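Local coordinates for protein haloperoxidase (Corallina officinalis, PDB 1QHB) that catalyses the vanadate-dependent bromination of organic substrates with bromide and hydrogen peroxide, working as a calcium-stabilised homododecamer, at residues 160-165 with 465-470; 415-420 with 430-435. All coordinates share one frame; numbering follows the deposited sequence.

How the contacts relate
Contact 1 joins helix 153-167 to the loop 465-470, and contact 2, nested inside the chain loop that contact 1 closes, sets helix 407-422 against the start of helix 432-437. Their centres lie about 15 Å apart, yet they touch directly: Phe465 N is 2.8 Å from Ser415 OG, a probable hydrogen bond, and the Phe465 ring packs on Lys418 through CE2 and CG. Contact 1 is the one nearer the presumed vanadate site, the Leu162 side chain lying about 6 Å from that of His551 and the Leu467 side chain about 8 Å from that of Arg406, both probably vanadate-binding residues. Contact 2 is farther out, its centre about 27 Å from the chain's centre against about 17 Å for contact 1.

Contact 1 of 2, residues 160-165 with 465-470; sequences AELYLM and FLLPMA
Tyr163 reaches out from helix 153-167 and ends on the backbone of Phe465, tying a helix of this vanadium haloperoxidase's largely helical fold to the irregular loop between helices 439-456 and 484-499. Its OH gives a hydrogen bond to Phe465 O at 2.7 Å, arriving nearly along the C=O axis (C=O...donor angle 169°). The ring is turned so that this carbonyl and Leu466 O both sit at its edge, near its plane; Leu466 O, 3.7 Å from Tyr163 CE1, has its hydrogen bond from Asn449 ND2.

The tight part lies over one ring face. With CG of Leu467 anti to its backbone N (chi1 171°), methyl CD1 comes to 4.2 Å from the Tyr163 ring centroid, a CH-pi contact displaced toward the rim. The same methyl also packs against the helix, touching the Leu162 backbone, so one branch of Leu467 fills the angle between ring and helix. An alanine in place of Tyr163 would probably leave Phe465 O without its hydroxyl donor and open a gap beneath Leu467 CD1.

Packing is looser at Pro468 and at the Phe465 side chain, although the Phe465 carbonyl is held by Tyr163. Pro468 only grazes the ring obliquely, its CD 4.5 Å from Tyr163 CD1, while the Phe465 ring turns from the helix to lie on Ala446 and Lys418. None of this opens to solvent: all the touching residues are buried, and the partly exposed Ala470 lies past the contact. Ile414 and Ile441 also pack on Tyr163, bringing helices 407-422 and 439-456 to the same side chain. The closest carbon approach of Leu467 to the helix backbone is CD1 to Leu162 O, 3.5 Å.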
loop_
_atom_site.group_PDB
_atom_site.type_symbol
_atom_site.label_atom_id
_atom_site.label_comp_id
_atom_site.label_asym_id
_atom_site.label_seq_id
_atom_site.Cartn_x
_atom_site.Cartn_y
_atom_site.Cartn_z
ATOM N N ALA A 160 54.317 20.649 16.230
ATOM C CA ALA A 160 55.427 20.620 17.203
ATOM C C ALA A 160 55.571 19.213 17.754
ATOM O O ALA A 160 56.665 18.658 17.789
ATOM C CB ALA A 160 55.182 21.557 18.377
ATOM N N GLU A 161 54.396 18.634 18.135
ATOM C CA GLU A 161 54.439 17.273 18.657
ATOM C C GLU A 161 54.951 16.276 17.653
ATOM O O GLU A 161 55.700 15.355 18.052
ATOM C CB GLU A 161 53.043 16.890 19.154
ATOM C CG GLU A 161 52.919 15.415 19.554
ATOM C CD GLU A 161 51.541 15.133 20.108
ATOM O OE1 GLU A 161 50.598 15.322 19.307
ATOM O OE2 GLU A 161 51.452 14.740 21.291
ATOM N N LEU A 162 54.633 16.389 16.375
ATOM C CA LEU A 162 55.119 15.433 15.369
ATOM C C LEU A 162 56.593 15.597 15.084
ATOM O O LEU A 162 57.256 14.584 14.735
ATOM C CB LEU A 162 54.396 15.604 14.017
ATOM C CG LEU A 162 52.899 15.342 13.983
ATOM C CD1 LEU A 162 52.294 15.569 12.608
ATOM C CD2 LEU A 162 52.602 13.939 14.470
ATOM N N TYR A 163 57.098 16.837 15.079
ATOM C CA TYR A 163 58.553 17.019 14.838
ATOM C C TYR A 163 59.339 16.431 16.008
ATOM O O TYR A 163 60.366 15.759 15.845
ATOM C CB TYR A 163 58.895 18.505 14.741
ATOM C CG TYR A 163 58.782 19.106 13.344
ATOM C CD1 TYR A 163 59.694 18.806 12.355
ATOM C CD2 TYR A 163 57.830 20.059 13.078
ATOM C CE1 TYR A 163 59.627 19.354 11.088
ATOM C CE2 TYR A 163 57.740 20.643 11.829
ATOM C CZ TYR A 163 58.627 20.271 10.852
ATOM O OH TYR A 163 58.498 20.855 9.615
ATOM N N LEU A 164 58.879 16.572 17.224
ATOM C CA LEU A 164 59.560 16.021 18.400
ATOM C C LEU A 164 59.482 14.506 18.424
ATOM O O LEU A 164 60.461 13.854 18.830
ATOM C CB LEU A 164 59.024 16.614 19.700
ATOM C CG LEU A 164 59.396 18.103 19.814
ATOM C CD1 LEU A 164 58.447 18.788 20.759
ATOM C CD2 LEU A 164 60.856 18.243 20.309
ATOM N N MET A 165 58.384 13.932 17.892
ATOM C CA MET A 165 58.302 12.486 17.836
ATOM C C MET A 165 59.328 12.001 16.817
ATOM O O MET A 165 59.898 10.965 17.037
ATOM C CB MET A 165 56.957 11.979 17.373
ATOM C CG MET A 165 55.879 12.117 18.438
ATOM S SD MET A 165 54.300 11.795 17.618
ATOM C CE MET A 165 53.296 11.481 19.076
ATOM N N PHE A 465 63.750 21.920 6.439
ATOM C CA PHE A 465 62.984 21.879 7.686
ATOM C C PHE A 465 61.857 20.846 7.558
ATOM O O PHE A 465 60.911 20.873 8.332
ATOM C CB PHE A 465 62.446 23.262 8.063
ATOM C CG PHE A 465 63.580 24.275 8.137
ATOM C CD1 PHE A 465 64.337 24.409 9.293
ATOM C CD2 PHE A 465 63.863 25.085 7.053
ATOM C CE1 PHE A 465 65.363 25.332 9.350
ATOM C CE2 PHE A 465 64.897 26.014 7.117
ATOM C CZ PHE A 465 65.674 26.126 8.253
ATOM N N LEU A 466 61.906 19.934 6.579
ATOM C CA LEU A 466 60.925 18.920 6.376
ATOM C C LEU A 466 60.754 17.996 7.584
ATOM O O LEU A 466 61.671 17.786 8.388
ATOM C CB LEU A 466 61.343 18.080 5.173
ATOM C CG LEU A 466 61.463 18.916 3.883
ATOM C CD1 LEU A 466 62.274 18.077 2.904
ATOM C CD2 LEU A 466 60.109 19.336 3.354
ATOM N N LEU A 467 59.542 17.426 7.699
ATOM C CA LEU A 467 59.305 16.486 8.808
ATOM C C LEU A 467 59.886 15.147 8.380
ATOM O O LEU A 467 59.509 14.560 7.357
ATOM C CB LEU A 467 57.777 16.421 9.034
ATOM C CG LEU A 467 57.291 15.337 10.002
ATOM C CD1 LEU A 467 57.564 15.700 11.437
ATOM C CD2 LEU A 467 55.772 15.153 9.895
ATOM N N PRO A 468 60.831 14.597 9.127
ATOM C CA PRO A 468 61.442 13.320 8.818
ATOM C C PRO A 468 60.373 12.241 8.845
ATOM O O PRO A 468 59.645 12.135 9.825
ATOM C CB PRO A 468 62.550 13.149 9.845
ATOM C CG PRO A 468 62.790 14.514 10.444
ATOM C CD PRO A 468 61.422 15.185 10.377
ATOM N N MET A 469 60.282 11.410 7.790
ATOM C CA MET A 469 59.301 10.348 7.765
ATOM C C MET A 469 59.881 9.039 8.240
ATOM O O MET A 469 61.017 8.729 7.961
ATOM C CB MET A 469 58.700 10.196 6.354
ATOM C CG MET A 469 58.091 11.507 5.846
ATOM S SD MET A 469 56.754 12.065 6.963
ATOM C CE MET A 469 55.631 10.898 6.384
ATOM N N ALA A 470 59.125 8.167 8.925
ATOM C CA ALA A 470 59.674 6.862 9.273
ATOM C C ALA A 470 59.578 5.918 8.074
ATOM O O ALA A 470 60.277 4.888 8.050
ATOM C CB ALA A 470 59.023 6.172 10.447
#

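Contact 2 of 2, residues 415-420 with 430-435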
loop_
_atom_site.group_PDB
_atom_site.type_symbol
_atom_site.label_atom_id
_atom_site.label_comp_id
_atom_site.label_asym_id
_atom_site.label_seq_id
_atom_site.Cartn_x
_atom_site.Cartn_y
_atom_site.Cartn_z
ATOM N N SER A 415 59.067 24.196 5.369
ATOM C CA SER A 415 60.431 24.288 4.866
ATOM C C SER A 415 60.585 25.371 3.806
ATOM O O SER A 415 61.502 26.212 3.843
ATOM C CB SER A 415 60.880 22.925 4.306
ATOM O OG SER A 415 62.318 23.029 4.251
ATOM N N VAL A 416 59.678 25.397 2.824
ATOM C CA VAL A 416 59.713 26.406 1.766
ATOM C C VAL A 416 59.578 27.811 2.325
ATOM O O VAL A 416 60.357 28.680 1.923
ATOM C CB VAL A 416 58.616 26.122 0.741
ATOM C CG1 VAL A 416 58.393 27.268 -0.236
ATOM C CG2 VAL A 416 58.989 24.836 0.025
ATOM N N ASN A 417 58.608 28.086 3.218
ATOM C CA ASN A 417 58.474 29.427 3.779
ATOM C C ASN A 417 59.691 29.910 4.558
ATOM O O ASN A 417 60.098 31.093 4.486
ATOM C CB ASN A 417 57.273 29.419 4.719
ATOM C CG ASN A 417 57.025 30.605 5.612
ATOM O OD1 ASN A 417 57.681 30.908 6.612
ATOM N ND2 ASN A 417 55.985 31.377 5.310
ATOM N N LYS A 418 60.203 29.063 5.439
ATOM C CA LYS A 418 61.363 29.447 6.241
ATOM C C LYS A 418 62.602 29.658 5.342
ATOM O O LYS A 418 63.299 30.662 5.539
ATOM C CB LYS A 418 61.633 28.396 7.315
ATOM C CG LYS A 418 62.813 28.722 8.223
ATOM C CD LYS A 418 62.572 28.135 9.613
ATOM C CE LYS A 418 63.652 28.560 10.591
ATOM N NZ LYS A 418 63.666 30.026 10.812
ATOM N N ASN A 419 62.900 28.837 4.338
ATOM C CA ASN A 419 64.005 29.060 3.432
ATOM C C ASN A 419 63.815 30.358 2.651
ATOM O O ASN A 419 64.756 31.184 2.567
ATOM C CB ASN A 419 64.181 27.901 2.445
ATOM C CG ASN A 419 64.984 26.805 3.125
ATOM O OD1 ASN A 419 66.086 27.085 3.602
ATOM N ND2 ASN A 419 64.471 25.593 3.191
ATOM N N ALA A 420 62.617 30.631 2.133
ATOM C CA ALA A 420 62.360 31.902 1.451
ATOM C C ALA A 420 62.586 33.080 2.389
ATOM O O ALA A 420 63.103 34.142 2.033
ATOM C CB ALA A 420 60.913 32.005 0.989
ATOM N N GLU A 430 50.774 32.328 4.779
ATOM C CA GLU A 430 49.771 31.701 5.627
ATOM C C GLU A 430 50.423 30.875 6.724
ATOM O O GLU A 430 49.807 30.701 7.771
ATOM C CB GLU A 430 48.836 30.819 4.788
ATOM C CG GLU A 430 48.151 31.581 3.656
ATOM C CD GLU A 430 48.911 31.485 2.357
ATOM O OE1 GLU A 430 50.158 31.553 2.377
ATOM O OE2 GLU A 430 48.397 31.315 1.231
ATOM N N VAL A 431 51.646 30.324 6.526
ATOM C CA VAL A 431 52.237 29.585 7.644
ATOM C C VAL A 431 53.254 30.415 8.420
ATOM O O VAL A 431 53.986 29.830 9.230
ATOM C CB VAL A 431 52.779 28.226 7.190
ATOM C CG1 VAL A 431 51.633 27.387 6.577
ATOM C CG2 VAL A 431 53.903 28.309 6.197
ATOM N N ASP A 432 53.252 31.754 8.352
ATOM C CA ASP A 432 54.315 32.523 9.009
ATOM C C ASP A 432 54.321 32.310 10.518
ATOM O O ASP A 432 55.328 32.226 11.216
ATOM C CB ASP A 432 54.076 34.033 8.789
ATOM C CG ASP A 432 54.598 34.543 7.471
ATOM O OD1 ASP A 432 55.204 33.793 6.688
ATOM O OD2 ASP A 432 54.383 35.751 7.210
ATOM N N VAL A 433 53.125 32.291 11.102
ATOM C CA VAL A 433 53.016 32.104 12.548
ATOM C C VAL A 433 53.372 30.687 12.952
ATOM O O VAL A 433 54.007 30.488 13.977
ATOM C CB VAL A 433 51.613 32.484 12.985
ATOM C CG1 VAL A 433 51.365 32.210 14.466
ATOM C CG2 VAL A 433 51.391 33.963 12.683
ATOM N N LEU A 434 53.027 29.714 12.125
ATOM C CA LEU A 434 53.386 28.316 12.400
ATOM C C LEU A 434 54.911 28.220 12.419
ATOM O O LEU A 434 55.494 27.707 13.378
ATOM C CB LEU A 434 52.708 27.465 11.325
ATOM C CG LEU A 434 53.015 25.983 11.148
ATOM C CD1 LEU A 434 52.735 25.147 12.377
ATOM C CD2 LEU A 434 52.180 25.434 9.995
ATOM N N VAL A 435 55.583 28.825 11.428
ATOM C CA VAL A 435 57.051 28.794 11.406
ATOM C C VAL A 435 57.641 29.553 12.582
ATOM O O VAL A 435 58.545 29.032 13.244
ATOM C CB VAL A 435 57.591 29.347 10.069
ATOM C CG1 VAL A 435 59.086 29.562 10.076
ATOM C CG2 VAL A 435 57.196 28.426 8.935
#
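Asn417 and Asp432 meet where helix 407-422 faces the first turn of helix 432-437, two helices joined by a short connection. Asn417 ND2 donates to Asp432 OD1 at 2.9 Å, with an N-H...O angle of 169°. The acceptor lies in the amide plane, although the carboxylate itself is turned 66° from that plane. Valines pack around the amide: Val431 CG2 lies 3.8 Å from Asn417 CB, and Val435 CG2 comes to 3.4 Å from Asn417 OD1. Next along the helix, Lys418 lays its aliphatic chain across Val435, CD to CG1 at 3.8 Å.

Asn417 extends toward the second helix because its CG is anti to the backbone N (chi1 170°). The strongest polar partner of the amide is Phe428 O, in the connection, which accepts from ND2; Val427 O adds a weak bond. Val431 occupies the N-cap position, and its carbonyl takes the Val435 N-H at 2.9 Å, starting the turn that presents both valines. Ile414 backs Val435 from helix 407-422.

One buried amide nitrogen thus serves the connection and the incoming helix together, and Asp432, in that helix's first turn, would probably interact favourably with the helix dipole.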